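Local coordinates for DUF3201 domain-containing protein (Pyrococcus furiosus, PDB 1YB3), which is of unknown function, a conserved DUF3201-family protein from a hyperthermophilic archaeon, built of helices packed with a seven-stranded antiparallel sheet, at residues E16-N19 / R20-G23; F26-R29 / E30-E34. One frame throughout, in Å; residues are numbered along the deposited sequence.

Contact 1. Residues E16-N19 / R20-G23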
ATOM      1  N   GLU A  16     -12.342  20.193  -6.708  1.00 27.51           N
ATOM      2  CA  GLU A  16     -11.646  20.276  -5.419  1.00 33.22           C
ATOM      3  C   GLU A  16     -11.028  18.938  -4.980  1.00 33.10           C
ATOM      4  O   GLU A  16      -9.871  18.893  -4.525  1.00 28.61           O
ATOM      5  CB  GLU A  16     -12.592  20.829  -4.347  1.00 36.61           C
ATOM      6  CG  GLU A  16     -12.813  22.347  -4.472  1.00 40.90           C
ATOM      7  CD  GLU A  16     -14.030  22.862  -3.706  1.00 42.79           C
ATOM      8  OE1 GLU A  16     -14.399  22.265  -2.667  1.00 46.53           O
ATOM      9  OE2 GLU A  16     -14.614  23.876  -4.147  1.00 45.95           O
ATOM     10  N   LEU A  17     -11.781  17.850  -5.144  1.00 32.10           N
ATOM     11  CA  LEU A  17     -11.289  16.519  -4.770  1.00 34.78           C
ATOM     12  C   LEU A  17     -10.101  16.074  -5.640  1.00 29.52           C
ATOM     13  O   LEU A  17      -9.098  15.548  -5.128  1.00 25.68           O
ATOM     14  CB  LEU A  17     -12.434  15.487  -4.776  1.00 35.71           C
ATOM     15  CG  LEU A  17     -13.255  15.284  -3.479  1.00 40.38           C
ATOM     16  CD1 LEU A  17     -13.901  16.560  -2.915  1.00 40.16           C
ATOM     17  CD2 LEU A  17     -14.320  14.208  -3.682  1.00 40.67           C
ATOM     18  N   LEU A  18     -10.190  16.313  -6.949  1.00 26.22           N
ATOM     19  CA  LEU A  18      -9.082  16.025  -7.859  1.00 23.18           C
ATOM     20  C   LEU A  18      -7.821  16.853  -7.557  1.00 21.82           C
ATOM     21  O   LEU A  18      -6.694  16.334  -7.634  1.00 20.57           O
ATOM     22  CB  LEU A  18      -9.508  16.219  -9.320  1.00 26.96           C
ATOM     23  CG  LEU A  18     -10.529  15.204  -9.832  1.00 31.18           C
ATOM     24  CD1 LEU A  18     -10.923  15.536 -11.263  1.00 32.32           C
ATOM     25  CD2 LEU A  18      -9.973  13.794  -9.724  1.00 32.14           C
ATOM     26  N   ASN A  19      -8.004  18.129  -7.227  1.00 19.36           N
ATOM     27  CA  ASN A  19      -6.873  18.966  -6.802  1.00 18.53           C
ATOM     28  C   ASN A  19      -6.256  18.463  -5.491  1.00 20.84           C
ATOM     29  O   ASN A  19      -5.035  18.573  -5.291  1.00 19.54           O
ATOM     30  CB  ASN A  19      -7.290  20.435  -6.675  1.00 20.83           C
ATOM     31  CG  ASN A  19      -7.068  21.214  -7.959  1.00 22.64           C
ATOM     32  OD1 ASN A  19      -6.248  20.826  -8.792  1.00 21.64           O
ATOM     33  ND2 ASN A  19      -7.779  22.334  -8.114  1.00 27.01           N
ATOM     34  N   ARG A  20      -7.100  17.927  -4.619  1.00 22.82           N
ATOM     35  CA  ARG A  20      -6.644  17.344  -3.341  1.00 24.55           C
ATOM     36  C   ARG A  20      -5.813  16.083  -3.552  1.00 22.75           C
ATOM     37  O   ARG A  20      -4.738  15.952  -2.963  1.00 22.78           O
ATOM     38  CB  ARG A  20      -7.839  17.065  -2.411  1.00 26.76           C
ATOM     39  CG  ARG A  20      -7.460  16.403  -1.076  1.00 28.93           C
ATOM     40  CD  ARG A  20      -8.620  16.371  -0.070  1.00 33.89           C
ATOM     41  NE  ARG A  20      -9.673  15.420  -0.431  1.00 40.70           N
ATOM     42  CZ  ARG A  20     -10.566  14.912   0.424  1.00 43.04           C
ATOM     43  NH1 ARG A  20     -10.527  15.235   1.714  1.00 44.62           N
ATOM     44  NH2 ARG A  20     -11.495  14.064  -0.007  1.00 42.97           N
ATOM     45  N   ILE A  21      -6.294  15.166  -4.390  1.00 21.59           N
ATOM     46  CA  ILE A  21      -5.569  13.913  -4.691  1.00 22.37           C
ATOM     47  C   ILE A  21      -4.162  14.210  -5.234  1.00 23.51           C
ATOM     48  O   ILE A  21      -3.144  13.731  -4.691  1.00 22.17           O
ATOM     49  CB  ILE A  21      -6.374  13.007  -5.687  1.00 23.08           C
ATOM     50  CG1 ILE A  21      -7.647  12.455  -5.039  1.00 23.80           C
ATOM     51  CG2 ILE A  21      -5.497  11.878  -6.292  1.00 22.42           C
ATOM     52  CD1 ILE A  21      -8.637  11.872  -6.055  1.00 26.90           C
ATOM     53  N   TRP A  22      -4.089  15.022  -6.293  1.00 24.06           N
ATOM     54  CA  TRP A  22      -2.798  15.306  -6.894  1.00 23.30           C
ATOM     55  C   TRP A  22      -1.922  16.234  -6.042  1.00 23.87           C
ATOM     56  O   TRP A  22      -0.734  15.948  -5.854  1.00 23.00           O
ATOM     57  CB  TRP A  22      -2.942  15.783  -8.359  1.00 23.24           C
ATOM     58  CG  TRP A  22      -2.972  14.630  -9.322  1.00 25.41           C
ATOM     59  CD1 TRP A  22      -1.904  14.099  -9.992  1.00 25.85           C
ATOM     60  CD2 TRP A  22      -4.111  13.854  -9.714  1.00 25.10           C
ATOM     61  NE1 TRP A  22      -2.305  13.050 -10.762  1.00 26.07           N
ATOM     62  CE2 TRP A  22      -3.653  12.872 -10.618  1.00 26.18           C
ATOM     63  CE3 TRP A  22      -5.470  13.889  -9.390  1.00 28.39           C
ATOM     64  CZ2 TRP A  22      -4.510  11.934 -11.216  1.00 27.35           C
ATOM     65  CZ3 TRP A  22      -6.326  12.953  -9.979  1.00 27.30           C
ATOM     66  CH2 TRP A  22      -5.838  11.989 -10.883  1.00 26.34           C
ATOM     67  N   GLY A  23      -2.508  17.300  -5.481  1.00 21.63           N
ATOM     68  CA  GLY A  23      -1.775  18.253  -4.632  1.00 23.63           C
ATOM     69  C   GLY A  23      -1.176  17.570  -3.409  1.00 21.46           C
ATOM     70  O   GLY A  23      -0.014  17.802  -3.065  1.00 23.29           O
TER

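Contact 2. Residues F26-R29 / E30-E34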
ATOM      1  N   PHE A  26       1.929  15.363  -4.539  1.00 22.22           N
ATOM      2  CA  PHE A  26       3.103  16.176  -4.844  1.00 25.54           C
ATOM      3  C   PHE A  26       3.737  16.661  -3.527  1.00 24.86           C
ATOM      4  O   PHE A  26       4.966  16.613  -3.364  1.00 25.10           O
ATOM      5  CB  PHE A  26       2.757  17.333  -5.795  1.00 28.74           C
ATOM      6  CG  PHE A  26       2.438  16.883  -7.200  1.00 31.08           C
ATOM      7  CD1 PHE A  26       3.363  16.141  -7.940  1.00 32.22           C
ATOM      8  CD2 PHE A  26       1.215  17.214  -7.795  1.00 34.30           C
ATOM      9  CE1 PHE A  26       3.068  15.719  -9.243  1.00 33.47           C
ATOM     10  CE2 PHE A  26       0.909  16.797  -9.108  1.00 33.47           C
ATOM     11  CZ  PHE A  26       1.831  16.048  -9.824  1.00 34.18           C
ATOM     12  N   GLU A  27       2.891  17.054  -2.576  1.00 24.21           N
ATOM     13  CA  GLU A  27       3.342  17.539  -1.263  1.00 27.13           C
ATOM     14  C   GLU A  27       4.010  16.415  -0.467  1.00 24.86           C
ATOM     15  O   GLU A  27       5.110  16.595   0.095  1.00 25.36           O
ATOM     16  CB  GLU A  27       2.166  18.119  -0.472  1.00 29.20           C
ATOM     17  CG  GLU A  27       2.517  18.576   0.952  1.00 33.94           C
ATOM     18  CD  GLU A  27       1.307  19.123   1.709  1.00 37.99           C
ATOM     19  OE1 GLU A  27       1.261  20.362   1.932  1.00 42.67           O
ATOM     20  OE2 GLU A  27       0.402  18.324   2.067  1.00 39.48           O
ATOM     21  N   LEU A  28       3.350  15.260  -0.425  1.00 20.49           N
ATOM     22  CA  LEU A  28       3.844  14.126   0.366  1.00 19.49           C
ATOM     23  C   LEU A  28       5.160  13.593  -0.185  1.00 17.36           C
ATOM     24  O   LEU A  28       6.034  13.160   0.608  1.00 19.41           O
ATOM     25  CB  LEU A  28       2.804  13.008   0.429  1.00 20.37           C
ATOM     26  CG  LEU A  28       3.139  11.777   1.265  1.00 21.90           C
ATOM     27  CD1 LEU A  28       3.398  12.188   2.743  1.00 22.81           C
ATOM     28  CD2 LEU A  28       2.011  10.769   1.139  1.00 21.90           C
ATOM     29  N   ARG A  29       5.319  13.606  -1.514  1.00 18.47           N
ATOM     30  CA  ARG A  29       6.564  13.171  -2.146  1.00 18.39           C
ATOM     31  C   ARG A  29       7.736  14.000  -1.637  1.00 20.69           C
ATOM     32  O   ARG A  29       8.780  13.442  -1.242  1.00 19.84           O
ATOM     33  CB  ARG A  29       6.473  13.194  -3.689  1.00 21.12           C
ATOM     34  CG  ARG A  29       7.656  12.522  -4.402  1.00 21.32           C
ATOM     35  CD  ARG A  29       8.811  13.492  -4.660  1.00 20.33           C
ATOM     36  NE  ARG A  29      10.011  12.786  -5.117  1.00 22.50           N
ATOM     37  CZ  ARG A  29      11.179  13.363  -5.386  1.00 25.20           C
ATOM     38  NH1 ARG A  29      11.320  14.687  -5.301  1.00 22.90           N
ATOM     39  NH2 ARG A  29      12.207  12.612  -5.780  1.00 25.53           N
ATOM     40  N   GLU A  30       7.579  15.322  -1.618  1.00 21.71           N
ATOM     41  CA  GLU A  30       8.690  16.168  -1.155  1.00 23.46           C
ATOM     42  C   GLU A  30       8.970  15.946   0.336  1.00 23.87           C
ATOM     43  O   GLU A  30      10.148  15.914   0.773  1.00 24.74           O
ATOM     44  CB  GLU A  30       8.420  17.639  -1.483  0.65 25.63           C
ATOM     45  CG  GLU A  30       8.349  17.936  -3.001  0.65 27.43           C
ATOM     46  CD  GLU A  30       9.560  17.419  -3.782  0.65 26.95           C
ATOM     47  OE1 GLU A  30      10.710  17.618  -3.321  0.65 31.98           O
ATOM     48  OE2 GLU A  30       9.368  16.825  -4.863  0.65 24.39           O
ATOM     49  N   GLU A  31       7.909  15.738   1.105  1.00 20.62           N
ATOM     50  CA  GLU A  31       8.034  15.506   2.546  1.00 23.10           C
ATOM     51  C   GLU A  31       8.768  14.196   2.831  1.00 22.81           C
ATOM     52  O   GLU A  31       9.712  14.168   3.635  1.00 22.56           O
ATOM     53  CB  GLU A  31       6.670  15.524   3.241  1.00 26.36           C
ATOM     54  CG  GLU A  31       6.063  16.935   3.318  1.00 30.63           C
ATOM     55  CD  GLU A  31       4.591  16.950   3.667  1.00 35.06           C
ATOM     56  OE1 GLU A  31       3.954  15.873   3.714  1.00 36.13           O
ATOM     57  OE2 GLU A  31       4.061  18.065   3.886  1.00 38.89           O
ATOM     58  N   LEU A  32       8.360  13.117   2.167  1.00 19.60           N
ATOM     59  CA  LEU A  32       9.025  11.823   2.419  1.00 18.46           C
ATOM     60  C   LEU A  32      10.441  11.766   1.828  1.00 18.76           C
ATOM     61  O   LEU A  32      11.304  11.034   2.343  1.00 21.50           O
ATOM     62  CB  LEU A  32       8.162  10.633   1.950  1.00 16.39           C
ATOM     63  CG  LEU A  32       6.794  10.435   2.629  1.00 17.16           C
ATOM     64  CD1 LEU A  32       6.165   9.169   2.118  1.00 17.94           C
ATOM     65  CD2 LEU A  32       6.890  10.354   4.185  1.00 19.12           C
ATOM     66  N   LYS A  33      10.689  12.544   0.775  1.00 19.32           N
ATOM     67  CA  LYS A  33      12.023  12.668   0.202  1.00 23.19           C
ATOM     68  C   LYS A  33      12.943  13.214   1.297  1.00 23.26           C
ATOM     69  O   LYS A  33      14.040  12.689   1.526  1.00 21.61           O
ATOM     70  CB  LYS A  33      12.013  13.606  -1.008  1.00 24.56           C
ATOM     71  CG  LYS A  33      13.388  14.045  -1.503  1.00 29.47           C
ATOM     72  CD  LYS A  33      14.144  12.942  -2.209  1.00 31.24           C
ATOM     73  CE  LYS A  33      15.325  13.531  -2.990  1.00 33.36           C
ATOM     74  NZ  LYS A  33      16.338  12.522  -3.339  1.00 34.10           N
ATOM     75  N   GLU A  34      12.468  14.245   1.995  1.00 21.48           N
ATOM     76  CA  GLU A  34      13.234  14.842   3.098  1.00 27.28           C
ATOM     77  C   GLU A  34      13.343  13.917   4.312  1.00 25.70           C
ATOM     78  O   GLU A  34      14.414  13.787   4.907  1.00 26.49           O
ATOM     79  CB  GLU A  34      12.626  16.194   3.496  1.00 30.47           C
ATOM     80  CG  GLU A  34      12.786  17.273   2.419  1.00 35.91           C
ATOM     81  CD  GLU A  34      11.856  18.471   2.611  1.00 38.85           C
ATOM     82  OE1 GLU A  34      11.188  18.552   3.671  1.00 43.85           O
ATOM     83  OE2 GLU A  34      11.794  19.337   1.696  1.00 42.24           O
TER
HETATM   84  O   HOH W   1       6.734  16.611  -5.539  1.00 31.50           O

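Contact 1. Residues E16-N19 / R20-G23
Leu-18 and Trp-22, one helical turn apart, run side by side and point the same way, and the methyl CD2 of Leu-18 rests 3.8 Å from CZ3 on the six-membered ring of Trp-22. The same ring meets the backbone of Leu-18: CE3 lies 3.2 Å from Leu-18 O, and the oxygen comes in at the ring edge, in its plane. Leu-18 sets CG beside its backbone N and anti to its carbonyl carbon (chi1 -68°), which runs the isobutyl group alongside the indole. Ile-21 adds a looser apolar touch from the neighbouring position, its CD1 4.4 Å from CD2 of Leu-18, while its CG2 sits over one face of the indole, toward the rim. One further pair packs three residues apart: Leu-17 and Arg-20 lie side by side, CG of the leucine 4.1 Å from NH2 of the arginine, an oblique approach to the guanidinium.

All of this rides on alpha-helix 11-35, whose i to i+4 bonds cross the two segments. Trp-22 N reaches Leu-18 O in a nearly straight bond (N-H...O 176°), though at 3.2 Å it is longer than its neighbours. Ile-21 N to Leu-17 O, at 2.9 Å, is also fairly straight, whereas Arg-20 N to Glu-16 O and Gly-23 N to Asn-19 O are more bent.

Further out, Glu-46 of strand 40-47 accepts a hydrogen bond from the indole NE1 of Trp-22 through its OE1, pinning the far edge of the ring. Pro-66 of strand 65-71 touches both Ile-21 and Trp-22. Phe-153 packs on Ile-21 and makes a cation-pi contact with Arg-20.

Contact 2. Residues F26-R29 / E30-E34
Leu-28 and Leu-32 form the packed side: CD1 of Leu-28 is 3.8 Å from CG of Leu-32, the two side chains slanting across each other. With CG anti to its backbone N (chi1 -178°), Leu-28 brings its end back toward the next turn. Both residues are buried, Leu-28 against Val-158 and Leu-32 against Ile-162 of helix 155-171, and the backbone beneath them is firm, Leu-32 N to Leu-28 O measuring 2.8 Å.

Around the exposed Glu-30 things are looser. Its bond from N to Phe-26 O is weak at 3.4 Å, and its side chain has two conformers. In the one given, a water donates to both Phe-26 O and Glu-30 OE2, and Arg-29 NH1 makes a salt bridge to Glu-30 OE2 at 2.9 Å, from the syn side but well out of the carboxylate plane; the oxygen lies near the guanidinium plane, the two planes 57° apart. From there Arg-29, bent at chi2 (-88°), runs into a buried, well-bonded site: NE bonds Glu-42 O, and NH2 bonds Val-41 O and pairs with Glu-43. Lys-33 runs alongside, its CD over one guanidinium face.

OE2 of Glu-31 lies against the CG methylene of Glu-27 at 3.4 Å, which leaves their OE2 atoms 4.1 Å apart. Lys-155, salt-bridged to Glu-27, and weakly the distant Lys-159 near Glu-31 probably ease this repulsion; likewise, two carboxylates and two backbone carbonyls probably offset the cost of burying the Arg-29 charge.

From the N terminus, the chain enters helix 11-35 and meets contact 1 first, then contact 2 further along the same helix, their centres about 16 Å apart. Neither closes a loop, since each joins successive turns of one helix. They stand in series, contact 1 ending before contact 2 begins, and neither nests in nor crosses the other. Both lie against strands 40-47 and 65-71, so the helix touches the edge strand 40-47 and its neighbour 65-71 at two points along its length. Their other neighbours differ: residues 16-23 reach the loop residues Pro-80 and Phe-153, whereas residues 26-34 pack on helix 155-171, joining the first and last helices of the chain.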